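Local coordinates for protein 2-aminomuconic 6-semialdehyde dehydrogenase (PDB 7BZV) that catalyses the NAD+-dependent oxidation of 2-aminomuconate 6-semialdehyde to 2-aminomuconate in the meta-cleavage pathway of 2-aminophenol breakdown, working as a tetramer, at residues 257-262 / 408-413; 273-278 / 418-423; 279-284 / 445-450; 301-306 / 395-400; 431-436 / 441-446. One frame throughout, in Å; residues are numbered along the deposited sequence. Where two conformers were deposited one is given.

Contact 1 (257-262 / 408-413)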
# COMPACT_ATOMS: atom_id res chain seq x y z
N LYS B 257 -15.45 28.62 3.83
CA LYS B 257 -16.75 29.08 4.36
C LYS B 257 -17.53 27.79 4.62
O LYS B 257 -18.36 27.35 3.82
CB LYS B 257 -17.49 30.02 3.42
CG LYS B 257 -18.71 30.62 4.13
CD LYS B 257 -18.36 31.85 4.96
CE LYS B 257 -19.60 32.42 5.71
NZ LYS B 257 -19.25 33.48 6.68
N ASN B 258 -17.22 27.14 5.71
CA ASN B 258 -17.53 25.73 5.88
C ASN B 258 -18.96 25.54 6.38
O ASN B 258 -19.45 26.32 7.21
CB ASN B 258 -16.55 25.13 6.87
CG ASN B 258 -15.10 25.28 6.44
OD1 ASN B 258 -14.74 25.00 5.30
ND2 ASN B 258 -14.27 25.77 7.36
N ALA B 259 -19.59 24.45 5.93
CA ALA B 259 -20.95 24.13 6.31
C ALA B 259 -21.02 23.06 7.40
O ALA B 259 -20.27 22.09 7.40
CB ALA B 259 -21.74 23.63 5.09
N ALA B 260 -21.95 23.27 8.31
CA ALA B 260 -22.43 22.27 9.24
C ALA B 260 -23.83 21.87 8.85
O ALA B 260 -24.67 22.75 8.59
CB ALA B 260 -22.43 22.81 10.67
N VAL B 261 -24.11 20.57 8.86
CA VAL B 261 -25.40 20.01 8.47
C VAL B 261 -25.92 19.17 9.63
O VAL B 261 -25.36 18.10 9.94
CB VAL B 261 -25.29 19.17 7.18
CG1 VAL B 261 -26.65 18.68 6.76
CG2 VAL B 261 -24.68 19.96 6.08
N ILE B 262 -27.04 19.60 10.23
CA ILE B 262 -27.58 19.00 11.44
C ILE B 262 -28.97 18.44 11.13
O ILE B 262 -29.92 19.19 10.89
CB ILE B 262 -27.62 20.01 12.59
CG1 ILE B 262 -26.19 20.54 12.81
CG2 ILE B 262 -28.20 19.34 13.87
CD1 ILE B 262 -26.17 21.83 13.55
N ARG B 408 -26.82 20.32 -1.97
CA ARG B 408 -26.63 21.38 -2.96
C ARG B 408 -26.25 22.68 -2.27
O ARG B 408 -25.30 23.36 -2.67
CB ARG B 408 -27.89 21.56 -3.81
CG ARG B 408 -27.92 22.85 -4.63
CD ARG B 408 -29.22 23.01 -5.45
NE ARG B 408 -30.42 23.22 -4.63
CZ ARG B 408 -30.67 24.33 -3.94
NH1 ARG B 408 -29.81 25.35 -3.97
NH2 ARG B 408 -31.77 24.42 -3.23
N ARG B 409 -26.96 23.04 -1.20
CA ARG B 409 -26.67 24.30 -0.53
C ARG B 409 -25.34 24.27 0.19
O ARG B 409 -24.62 25.28 0.22
CB ARG B 409 -27.82 24.63 0.43
CG ARG B 409 -29.18 24.79 -0.27
CD ARG B 409 -30.34 24.95 0.74
NE ARG B 409 -30.22 26.18 1.51
CZ ARG B 409 -30.94 26.45 2.60
NH1 ARG B 409 -31.84 25.57 3.04
NH2 ARG B 409 -30.77 27.59 3.25
N ALA B 410 -24.99 23.14 0.80
CA ALA B 410 -23.70 23.04 1.47
C ALA B 410 -22.55 23.23 0.49
O ALA B 410 -21.55 23.89 0.80
CB ALA B 410 -23.59 21.68 2.16
N ASN B 411 -22.68 22.65 -0.71
CA ASN B 411 -21.65 22.69 -1.74
C ASN B 411 -21.68 23.95 -2.59
O ASN B 411 -20.83 24.12 -3.48
CB ASN B 411 -21.82 21.47 -2.64
CG ASN B 411 -21.29 20.19 -2.00
OD1 ASN B 411 -20.53 20.26 -1.04
ND2 ASN B 411 -21.63 19.06 -2.57
N ASP B 412 -22.66 24.82 -2.37
CA ASP B 412 -22.82 26.06 -3.13
C ASP B 412 -21.86 27.10 -2.55
O ASP B 412 -22.22 28.00 -1.80
CB ASP B 412 -24.27 26.51 -3.08
CG ASP B 412 -24.48 27.92 -3.66
OD1 ASP B 412 -23.80 28.31 -4.63
OD2 ASP B 412 -25.31 28.67 -3.12
N THR B 413 -20.59 26.95 -2.92
CA THR B 413 -19.54 27.88 -2.52
C THR B 413 -18.36 27.60 -3.44
O THR B 413 -18.24 26.50 -3.99
CB THR B 413 -19.11 27.71 -1.06
OG1 THR B 413 -17.94 28.51 -0.82
CG2 THR B 413 -18.76 26.25 -0.76

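Contact 2 (273-278 / 418-423)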
# COMPACT_ATOMS: atom_id res chain seq x y z
N ASP B 273 -22.62 20.08 21.92
CA ASP B 273 -21.25 20.16 22.42
C ASP B 273 -20.27 20.37 21.27
O ASP B 273 -19.33 21.17 21.35
CB ASP B 273 -20.85 18.87 23.14
CG ASP B 273 -21.44 18.77 24.52
OD1 ASP B 273 -21.99 19.75 25.03
OD2 ASP B 273 -21.36 17.67 25.08
N GLY B 274 -20.44 19.57 20.21
CA GLY B 274 -19.54 19.64 19.06
C GLY B 274 -19.68 20.92 18.27
O GLY B 274 -18.68 21.51 17.86
N MET B 275 -20.90 21.39 18.08
CA MET B 275 -21.12 22.62 17.33
C MET B 275 -20.64 23.85 18.08
O MET B 275 -20.15 24.80 17.45
CB MET B 275 -22.59 22.75 16.96
CG MET B 275 -23.03 21.79 15.81
SD MET B 275 -22.03 21.97 14.34
CE MET B 275 -22.24 23.70 13.95
N MET B 276 -20.73 23.87 19.42
CA MET B 276 -20.14 24.99 20.14
C MET B 276 -18.66 25.11 19.85
O MET B 276 -18.14 26.23 19.75
CB MET B 276 -20.38 24.92 21.65
CG MET B 276 -21.79 25.11 21.88
SD MET B 276 -22.27 26.88 21.93
CE MET B 276 -22.81 27.32 20.31
N ARG B 277 -17.97 23.98 19.66
CA ARG B 277 -16.56 24.06 19.30
C ARG B 277 -16.39 24.48 17.83
O ARG B 277 -15.58 25.37 17.51
CB ARG B 277 -15.88 22.72 19.59
CG ARG B 277 -15.76 22.44 21.10
CD ARG B 277 -15.36 21.01 21.44
NE ARG B 277 -14.18 20.55 20.72
CZ ARG B 277 -12.94 20.81 21.10
NH1 ARG B 277 -12.73 21.50 22.21
NH2 ARG B 277 -11.92 20.33 20.38
N ALA B 278 -17.13 23.84 16.93
CA ALA B 278 -17.03 24.14 15.50
C ALA B 278 -17.31 25.60 15.21
O ALA B 278 -16.82 26.14 14.21
CB ALA B 278 -18.02 23.29 14.69
N ALA B 418 -13.81 22.18 4.64
CA ALA B 418 -14.34 21.21 5.61
C ALA B 418 -15.86 21.26 5.72
O ALA B 418 -16.52 22.24 5.34
CB ALA B 418 -13.76 21.45 7.01
N ALA B 419 -16.40 20.16 6.27
CA ALA B 419 -17.81 20.07 6.63
C ALA B 419 -17.96 19.22 7.90
O ALA B 419 -17.09 18.42 8.23
CB ALA B 419 -18.66 19.46 5.51
N THR B 420 -19.06 19.45 8.62
CA THR B 420 -19.40 18.64 9.79
C THR B 420 -20.88 18.31 9.73
O THR B 420 -21.73 19.20 9.62
CB THR B 420 -19.03 19.34 11.11
OG1 THR B 420 -19.38 18.50 12.23
CG2 THR B 420 -19.71 20.69 11.23
N ILE B 421 -21.19 17.01 9.77
CA ILE B 421 -22.52 16.44 9.59
C ILE B 421 -22.92 15.70 10.86
O ILE B 421 -22.18 14.83 11.32
CB ILE B 421 -22.53 15.40 8.45
CG1 ILE B 421 -21.81 15.90 7.18
CG2 ILE B 421 -23.93 14.92 8.14
CD1 ILE B 421 -22.49 17.04 6.62
N TRP B 422 -24.16 15.90 11.31
CA TRP B 422 -24.68 15.31 12.55
C TRP B 422 -25.96 14.54 12.21
O TRP B 422 -26.97 15.15 11.84
CB TRP B 422 -24.93 16.38 13.62
CG TRP B 422 -23.60 16.99 14.09
CD1 TRP B 422 -22.90 17.99 13.47
CD2 TRP B 422 -22.79 16.56 15.19
NE1 TRP B 422 -21.73 18.22 14.13
CE2 TRP B 422 -21.62 17.35 15.17
CE3 TRP B 422 -22.94 15.60 16.20
CZ2 TRP B 422 -20.64 17.23 16.13
CZ3 TRP B 422 -21.95 15.48 17.13
CH2 TRP B 422 -20.81 16.29 17.09
N THR B 423 -25.90 13.22 12.35
CA THR B 423 -27.02 12.30 12.13
C THR B 423 -26.67 10.98 12.79
O THR B 423 -25.49 10.63 12.90
CB THR B 423 -27.29 12.07 10.64
OG1 THR B 423 -28.34 11.11 10.46
CG2 THR B 423 -26.06 11.48 9.95

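Contact 3 (279-284 / 445-450)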
# COMPACT_ATOMS: atom_id res chain seq x y z
N LEU B 279 -18.12 26.24 16.05
CA LEU B 279 -18.43 27.65 15.87
C LEU B 279 -17.44 28.58 16.58
O LEU B 279 -17.06 29.60 16.00
CB LEU B 279 -19.85 27.98 16.37
CG LEU B 279 -21.02 27.28 15.66
CD1 LEU B 279 -22.34 27.50 16.37
CD2 LEU B 279 -21.13 27.72 14.21
N PHE B 280 -17.01 28.27 17.82
CA PHE B 280 -16.39 29.29 18.67
C PHE B 280 -15.03 28.89 19.23
O PHE B 280 -14.37 29.71 19.86
CB PHE B 280 -17.36 29.66 19.83
CG PHE B 280 -18.73 30.07 19.37
CD1 PHE B 280 -18.87 31.08 18.44
CD2 PHE B 280 -19.87 29.42 19.84
CE1 PHE B 280 -20.12 31.45 17.98
CE2 PHE B 280 -21.13 29.77 19.37
CZ PHE B 280 -21.25 30.80 18.45
N LEU B 281 -14.56 27.67 18.97
CA LEU B 281 -13.21 27.34 19.38
C LEU B 281 -12.21 28.32 18.76
O LEU B 281 -12.34 28.70 17.60
CB LEU B 281 -12.86 25.90 18.96
CG LEU B 281 -11.51 25.43 19.47
CD1 LEU B 281 -11.54 25.29 21.00
CD2 LEU B 281 -11.08 24.08 18.83
N ASN B 282 -11.24 28.77 19.56
CA ASN B 282 -10.25 29.74 19.05
C ASN B 282 -10.95 31.01 18.56
O ASN B 282 -10.49 31.69 17.63
CB ASN B 282 -9.39 29.10 17.94
CG ASN B 282 -8.01 29.73 17.81
OD1 ASN B 282 -7.40 30.09 18.80
ND2 ASN B 282 -7.48 29.77 16.59
N SER B 283 -12.08 31.33 19.19
CA SER B 283 -12.90 32.48 18.81
C SER B 283 -13.28 32.43 17.34
O SER B 283 -13.37 33.46 16.66
CB SER B 283 -12.20 33.80 19.16
OG SER B 283 -11.96 33.81 20.56
N GLY B 284 -13.50 31.22 16.84
CA GLY B 284 -13.93 31.09 15.47
C GLY B 284 -12.84 31.28 14.43
O GLY B 284 -13.15 31.36 13.23
N THR B 445 -18.66 14.66 14.79
CA THR B 445 -17.49 15.24 15.44
C THR B 445 -17.07 16.44 14.58
O THR B 445 -17.69 16.76 13.57
CB THR B 445 -16.40 14.19 15.59
OG1 THR B 445 -15.34 14.69 16.38
CG2 THR B 445 -15.82 13.81 14.24
N TRP B 446 -15.99 17.09 15.00
CA TRP B 446 -15.45 18.26 14.31
C TRP B 446 -14.00 18.41 14.78
O TRP B 446 -13.71 18.20 15.96
CB TRP B 446 -16.28 19.53 14.59
CG TRP B 446 -15.60 20.72 14.00
CD1 TRP B 446 -15.60 21.11 12.69
CD2 TRP B 446 -14.77 21.65 14.71
NE1 TRP B 446 -14.82 22.23 12.54
CE2 TRP B 446 -14.30 22.58 13.77
CE3 TRP B 446 -14.38 21.80 16.05
CZ2 TRP B 446 -13.44 23.63 14.11
CZ3 TRP B 446 -13.54 22.88 16.41
CH2 TRP B 446 -13.05 23.76 15.42
N PHE B 447 -13.09 18.68 13.84
CA PHE B 447 -11.68 18.98 14.15
C PHE B 447 -10.98 17.80 14.84
O PHE B 447 -10.18 17.98 15.75
CB PHE B 447 -11.59 20.26 15.00
CG PHE B 447 -10.21 20.90 15.06
CD1 PHE B 447 -9.34 20.84 13.98
CD2 PHE B 447 -9.83 21.65 16.17
CE1 PHE B 447 -8.13 21.48 14.01
CE2 PHE B 447 -8.61 22.30 16.22
CZ PHE B 447 -7.75 22.20 15.14
N LEU B 448 -11.27 16.58 14.38
CA LEU B 448 -10.48 15.38 14.73
C LEU B 448 -9.50 15.09 13.60
O LEU B 448 -9.91 14.84 12.44
CB LEU B 448 -11.45 14.21 14.93
CG LEU B 448 -11.85 13.51 16.21
CD1 LEU B 448 -12.65 12.23 15.79
CD2 LEU B 448 -10.63 13.18 17.00
N ARG B 449 -8.19 15.15 13.89
CA ARG B 449 -7.18 15.24 12.84
C ARG B 449 -6.25 14.02 12.94
O ARG B 449 -5.35 13.98 13.79
CB ARG B 449 -6.39 16.55 12.96
CG ARG B 449 -7.18 17.82 12.63
CD ARG B 449 -7.15 18.03 11.12
NE ARG B 449 -5.81 18.28 10.58
CZ ARG B 449 -5.09 17.47 9.79
NH1 ARG B 449 -5.49 16.27 9.36
NH2 ARG B 449 -3.91 17.89 9.41
N ASP B 450 -6.47 13.04 12.07
CA ASP B 450 -5.60 11.86 11.98
C ASP B 450 -4.43 12.21 11.06
O ASP B 450 -4.58 12.30 9.84
CB ASP B 450 -6.38 10.64 11.47
CG ASP B 450 -5.52 9.34 11.48
OD1 ASP B 450 -4.27 9.37 11.39
OD2 ASP B 450 -6.09 8.24 11.56

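Contact 4 (301-306 / 395-400)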
# COMPACT_ATOMS: atom_id res chain seq x y z
N ASP B 301 -36.01 25.29 15.53
CA ASP B 301 -36.31 26.16 16.67
C ASP B 301 -35.62 25.66 17.94
O ASP B 301 -35.05 26.45 18.70
CB ASP B 301 -37.82 26.24 16.90
CG ASP B 301 -38.51 27.11 15.89
OD1 ASP B 301 -37.85 27.99 15.27
OD2 ASP B 301 -39.73 26.92 15.70
N ARG B 302 -35.71 24.36 18.21
CA ARG B 302 -35.03 23.81 19.37
C ARG B 302 -33.54 24.12 19.31
O ARG B 302 -32.92 24.48 20.31
CB ARG B 302 -35.26 22.30 19.43
CG ARG B 302 -34.60 21.60 20.61
CD ARG B 302 -34.87 20.09 20.56
NE ARG B 302 -34.07 19.38 21.55
CZ ARG B 302 -33.84 18.07 21.54
NH1 ARG B 302 -34.34 17.31 20.59
NH2 ARG B 302 -33.10 17.53 22.49
N PHE B 303 -32.95 23.98 18.12
CA PHE B 303 -31.53 24.27 17.96
C PHE B 303 -31.22 25.71 18.33
O PHE B 303 -30.25 25.99 19.04
CB PHE B 303 -31.10 24.03 16.52
CG PHE B 303 -29.66 24.35 16.26
CD1 PHE B 303 -28.69 23.41 16.52
CD2 PHE B 303 -29.26 25.61 15.81
CE1 PHE B 303 -27.36 23.71 16.31
CE2 PHE B 303 -27.92 25.90 15.59
CZ PHE B 303 -26.97 24.96 15.86
N CYS B 304 -31.97 26.65 17.76
CA CYS B 304 -31.70 28.06 18.02
C CYS B 304 -31.88 28.41 19.49
O CYS B 304 -31.10 29.18 20.05
CB CYS B 304 -32.61 28.95 17.17
SG CYS B 304 -32.19 28.86 15.41
N VAL B 305 -32.90 27.86 20.13
CA VAL B 305 -33.14 28.16 21.54
C VAL B 305 -32.00 27.61 22.39
O VAL B 305 -31.43 28.31 23.24
CB VAL B 305 -34.50 27.60 21.99
CG1 VAL B 305 -34.66 27.67 23.51
CG2 VAL B 305 -35.66 28.31 21.24
N ALA B 306 -31.67 26.35 22.18
CA ALA B 306 -30.64 25.73 23.01
C ALA B 306 -29.28 26.36 22.74
O ALA B 306 -28.51 26.63 23.66
CB ALA B 306 -30.58 24.22 22.78
N CYS B 395 -21.80 32.42 12.96
CA CYS B 395 -22.36 31.65 11.86
C CYS B 395 -23.69 32.26 11.49
O CYS B 395 -24.27 33.03 12.26
CB CYS B 395 -22.54 30.17 12.21
SG CYS B 395 -23.83 29.88 13.48
N HIS B 396 -24.17 31.89 10.31
CA HIS B 396 -25.55 32.07 9.90
C HIS B 396 -26.27 30.72 9.95
O HIS B 396 -25.79 29.74 9.38
CB HIS B 396 -25.65 32.67 8.48
CG HIS B 396 -27.05 32.89 8.03
ND1 HIS B 396 -27.71 32.01 7.20
CD2 HIS B 396 -27.93 33.88 8.30
CE1 HIS B 396 -28.94 32.44 7.00
NE2 HIS B 396 -29.09 33.58 7.64
N VAL B 397 -27.41 30.66 10.63
CA VAL B 397 -28.16 29.41 10.73
C VAL B 397 -29.46 29.52 9.92
O VAL B 397 -30.16 30.54 9.97
CB VAL B 397 -28.41 29.04 12.22
CG1 VAL B 397 -29.24 30.08 12.90
CG2 VAL B 397 -29.04 27.69 12.33
N THR B 398 -29.79 28.45 9.20
CA THR B 398 -30.93 28.44 8.28
C THR B 398 -31.55 27.05 8.31
O THR B 398 -30.83 26.06 8.50
CB THR B 398 -30.48 28.82 6.85
OG1 THR B 398 -31.56 28.86 5.91
CG2 THR B 398 -29.40 27.82 6.35
N PRO B 399 -32.86 26.93 8.15
CA PRO B 399 -33.48 25.60 8.06
C PRO B 399 -33.35 25.00 6.67
O PRO B 399 -33.21 25.70 5.66
CB PRO B 399 -34.96 25.88 8.37
CG PRO B 399 -35.18 27.30 7.85
CD PRO B 399 -33.85 28.02 8.07
N PHE B 400 -33.41 23.67 6.63
CA PHE B 400 -33.52 22.92 5.39
C PHE B 400 -34.55 21.81 5.56
O PHE B 400 -34.92 21.43 6.68
CB PHE B 400 -32.19 22.31 4.92
CG PHE B 400 -31.72 21.12 5.70
CD1 PHE B 400 -32.06 19.84 5.32
CD2 PHE B 400 -30.90 21.29 6.78
CE1 PHE B 400 -31.58 18.73 6.03
CE2 PHE B 400 -30.45 20.21 7.48
CZ PHE B 400 -30.78 18.92 7.10

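Contact 5 (431-436 / 441-446)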
# COMPACT_ATOMS: atom_id res chain seq x y z
N ARG B 431 -23.61 8.66 2.94
CA ARG B 431 -24.02 9.30 1.69
C ARG B 431 -23.71 10.79 1.67
O ARG B 431 -23.15 11.32 0.70
CB ARG B 431 -25.54 9.17 1.48
CG ARG B 431 -26.03 8.04 0.73
CD ARG B 431 -27.52 8.25 0.33
NE ARG B 431 -28.40 8.89 1.32
CZ ARG B 431 -29.24 8.24 2.13
NH1 ARG B 431 -29.28 6.91 2.11
NH2 ARG B 431 -30.03 8.91 2.94
N VAL B 432 -24.15 11.50 2.71
CA VAL B 432 -24.03 12.96 2.72
C VAL B 432 -22.57 13.39 2.89
O VAL B 432 -22.09 14.29 2.19
CB VAL B 432 -24.94 13.56 3.81
CG1 VAL B 432 -24.74 15.05 3.94
CG2 VAL B 432 -26.39 13.23 3.49
N SER B 433 -21.85 12.77 3.83
CA SER B 433 -20.49 13.21 4.12
C SER B 433 -19.60 13.07 2.88
O SER B 433 -18.80 13.96 2.57
CB SER B 433 -19.89 12.45 5.32
OG SER B 433 -19.82 11.08 5.07
N GLU B 434 -19.79 11.99 2.12
CA GLU B 434 -18.93 11.76 0.95
C GLU B 434 -19.22 12.72 -0.19
O GLU B 434 -18.35 12.92 -1.05
CB GLU B 434 -19.08 10.34 0.40
CG GLU B 434 -18.41 9.24 1.20
CD GLU B 434 -18.75 7.85 0.68
OE1 GLU B 434 -19.06 6.95 1.53
OE2 GLU B 434 -18.74 7.68 -0.57
N LEU B 435 -20.43 13.26 -0.27
CA LEU B 435 -20.79 14.18 -1.34
C LEU B 435 -20.42 15.61 -1.02
O LEU B 435 -20.61 16.48 -1.87
CB LEU B 435 -22.30 14.06 -1.60
CG LEU B 435 -22.73 12.77 -2.31
CD1 LEU B 435 -24.26 12.66 -2.32
CD2 LEU B 435 -22.14 12.67 -3.73
N MET B 436 -19.96 15.90 0.20
CA MET B 436 -19.48 17.22 0.53
C MET B 436 -18.24 17.50 -0.31
O MET B 436 -17.32 16.68 -0.32
CB MET B 436 -19.11 17.32 2.03
CG MET B 436 -20.27 17.10 2.97
SD MET B 436 -21.47 18.45 2.85
CE MET B 436 -22.68 17.81 1.72
N SER B 441 -14.47 15.79 5.81
CA SER B 441 -15.90 15.75 6.03
C SER B 441 -16.12 14.91 7.29
O SER B 441 -16.01 13.69 7.26
CB SER B 441 -16.60 15.17 4.81
OG SER B 441 -17.99 15.42 4.80
N TRP B 442 -16.44 15.57 8.40
CA TRP B 442 -16.57 14.92 9.70
C TRP B 442 -18.02 14.52 9.93
O TRP B 442 -18.94 15.26 9.59
CB TRP B 442 -16.15 15.87 10.84
CG TRP B 442 -14.70 16.04 10.98
CD1 TRP B 442 -13.80 15.11 11.38
CD2 TRP B 442 -13.97 17.26 10.80
NE1 TRP B 442 -12.55 15.66 11.44
CE2 TRP B 442 -12.62 16.97 11.07
CE3 TRP B 442 -14.32 18.55 10.42
CZ2 TRP B 442 -11.62 17.94 10.94
CZ3 TRP B 442 -13.34 19.52 10.34
CH2 TRP B 442 -12.00 19.20 10.58
N VAL B 443 -18.21 13.37 10.57
CA VAL B 443 -19.53 12.91 10.95
C VAL B 443 -19.58 12.72 12.47
O VAL B 443 -18.81 11.94 13.03
CB VAL B 443 -19.94 11.62 10.25
CG1 VAL B 443 -21.33 11.23 10.77
CG2 VAL B 443 -19.95 11.74 8.72
N ASN B 444 -20.49 13.45 13.12
CA ASN B 444 -20.71 13.40 14.57
C ASN B 444 -19.46 13.76 15.35
O ASN B 444 -19.22 13.24 16.42
CB ASN B 444 -21.25 12.04 15.00
CG ASN B 444 -22.65 11.79 14.47
OD1 ASN B 444 -23.38 12.73 14.11
ND2 ASN B 444 -23.02 10.53 14.36
N THR B 445 -18.66 14.66 14.79
CA THR B 445 -17.49 15.24 15.44
C THR B 445 -17.07 16.44 14.58
O THR B 445 -17.69 16.76 13.57
CB THR B 445 -16.40 14.19 15.59
OG1 THR B 445 -15.34 14.69 16.38
CG2 THR B 445 -15.82 13.81 14.24
N TRP B 446 -15.99 17.09 15.00
CA TRP B 446 -15.45 18.26 14.31
C TRP B 446 -14.00 18.41 14.78
O TRP B 446 -13.71 18.20 15.96
CB TRP B 446 -16.28 19.53 14.59
CG TRP B 446 -15.60 20.72 14.00
CD1 TRP B 446 -15.60 21.11 12.69
CD2 TRP B 446 -14.77 21.65 14.71
NE1 TRP B 446 -14.82 22.23 12.54
CE2 TRP B 446 -14.30 22.58 13.77
CE3 TRP B 446 -14.38 21.80 16.05
CZ2 TRP B 446 -13.44 23.63 14.11
CZ3 TRP B 446 -13.54 22.88 16.41
CH2 TRP B 446 -13.05 23.76 15.42

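Contact 1 (257-262 / 408-413)
Ala410, on the last turns of helix 403-411, drops its methyl group onto strand 258-262 between Ala259 and Val261. The contact across the two segments is apolar. Ala259 CB and Ala410 CB meet methyl to methyl at 4.0 Å, and with no longer side chain between them the backbones come close, the CA atoms of Ala259 and Ala410 being 5.7 Å apart. Val261, two residues on along the same face of the strand, reaches the same methyl less closely, with CG2 4.4 Å from Ala410 CB. Its first torsion, -176°, sends CG1 anti to the backbone N and leaves CG2 as the branch that faces the helix.

The polar groups on the borders find their partners in other elements. Lys257 starts toward the helix, but its chain turns away and the ammonium group pairs with Glu291 in a salt bridge. From the helix, Arg409 bridges to Asp381, while Asp412, at the centre of an inverse gamma turn, forms a salt bridge with Arg387.

Strand 258-262 is an inner strand of the sheet of what is, as in other aldehyde dehydrogenases, the catalytic domain, and lies between strands 290-296 and 418-422. Helix 403-411 lies against one face here, with Met436 also touching Ala410; on the other face helix 268-280 packs Met275 against Ala260.

Contact 2 (273-278 / 418-423)
Thr420 is the first residue of strand 418-422 to meet helix 268-280: its CG2 lies 4.1 Å from the sulfur SD of Met275. A first torsion of 180° puts OG1 anti to the backbone N, turned to Thr445 O, with which it hydrogen-bonds, so the methyl is the branch left to face the methionine. Trp422 carries most of the contact. Its NE1 is 3.8 Å from Met275 SD, and the sulfur stands 4.6 Å from the centroid of the Trp422 five-membered ring, 53° off the normal, an oblique Met-aromatic contact. Farther along the indole, Trp422 CZ2 rests 4.0 Å from Gly274 CA. A beta carbon at Gly274 would fall 2.5 Å from Trp422 CZ2, a clash, and the bare CA suits this close approach.

The helix runs nearly antiparallel to the strand, their axes 10.6 Å apart, and packs on one face of the sheet, as in the alpha/beta catalytic domain of aldehyde dehydrogenases. Chemically the joint is dispersive, a polarisable sulfur set against both a methyl and an aromatic ring. The weak, bent bond from the indole N-H to Thr420 OG1 stays within the strand and adds nothing across the contact; it may help to orient the ring.

Contact 3 (279-284 / 445-450)
Leu281 pushes one methyl, CD2, into the angle between the side chains of Trp446 and Phe447. With its first torsion at -175°, CG stands anti to the backbone N and CD2 is carried across to the loop. CD2 sits 3.7 Å from Trp446 CZ3, at the edge of the indole and near its plane, and 3.8 Å from Phe447 CD2, where the approach to the ring is oblique. Leu281 CB adds to the grip, 4.0 Å from Trp446 CZ3. The two aromatic residues also lean on each other: Phe447 CB lies 3.3 Å above one face of the indole, toward its rim. Helix 95-119 covers Leu281 through Met97 and Ile101, and farther along the loop Leu448 packs on Leu129 of the second subunit.

The place is the end of helix 268-280. Leu281 is the first residue to leave helical angles, and Asn282, Ser283 and Gly284 follow with positive phi in a tight turn that bonds Gly284 N to Leu281 O at 2.9 Å. The turn faces the loop that follows strand 440-443, where Phe447 too has positive phi.

Among the polar groups, Trp446 NE1 donates to Leu288 O, which helps to fix the indole's rotation. Cutting Trp446 back to an alanine is likely to open a gap beside Leu281 CD2 and leave Leu288 O without the indole N-H.

Contact 4 (301-306 / 395-400)
Helix 297-312 and strand 394-400 come nearest at Cys304 and Val397, whose CA atoms are 8.2 Å apart, a spacing that side chains have to fill. The helix is regular here, with Val305 N bonded to Asp301 O and Ala306 N to Arg302 O, and it presents consecutive residues to a single valine. Val397 answers with both its methyls. Its first torsion of 63° places CG1 between the backbone N and the carbonyl carbon, and CG2 anti to the N. CG2 meets the Phe303 ring obliquely, 3.9 Å from CE2, and CG1 lies 4.1 Å from Cys304 SG. The phenyl and the valine run alongside each other in opposite senses, and CG2 touches the ring at CD2 and CE2.

This is a helix packed on one face of the parallel strands of an alpha/beta sheet. Strand 394-400 lies between strands 290-296 and 374-377, and Val397 also touches Val295 and Val375 on these neighbours. Phe300 of the same helix also touches Val397, while Phe303 reaches on to Met271 of helix 268-280.

Contact 5 (431-436 / 441-446)
Ser433 and Ser441 hold the helix and the second strand of a beta-alpha-beta unit together by one buried hydrogen bond and close packing; the unit comprises strand 418-422, helix 426-435 and strand 440-443. Ser441 OG, set anti to its own backbone N by a first torsion of -165°, donates to Ser433 O at 2.8 Å. The C=O...OG angle is 111°, and the hydroxyl is tilted 25° from the carbonyl plane. From the opposite face Met436 N reaches the same oxygen at 3.3 Å, so two donors grip this carbonyl near the helix end.

The packing is tight. Ser433 CB lies 3.5 Å from Val443 CG2, shorter than usual for two carbons, and Met436 CG comes within 3.4 Å of Ser441 OG. The Ser433 hydroxyl itself is taken up inside the helix by Ala429 O. Replacing Ser441 by alanine would probably take from Ser433 O the hydroxyl that ties it to the strand, leaving Met436 N as its donor from its own segment.

Strand 440-443 is the outermost of its sheet within the chain, but Ser441, Trp442 and Val443 pair in parallel with a strand of the second subunit, which carries the sheet across the interface. Strand 418-422 flanks it on the inner side. Met436 packs on Ala419 there and on Ile407 of helix 403-411, while Glu434 bridges to Arg126 of the third subunit.

How the contacts relate
From the N terminus, contacts 1, 2 and 3 open in turn, on strand 258-262 and then along helix 268-280 to its end. Contact 4 opens next, on helix 297-312, and is the first to close, on strand 394-400, so it nests within the other three. Contact 1 then closes on helix 403-411 and contact 2 on strand 418-422; since each closes in the order it opened, contacts 1, 2 and 3 cross one another. Contact 5 makes its short loop at 431-446, and contact 3 closes just beyond, sharing Thr445 and Trp446 with it. Contacts 1 and 5 tie helices to one sheet face, 2 and 4 to the other; contact 3 joins a helix end to the loop after strand 440-443.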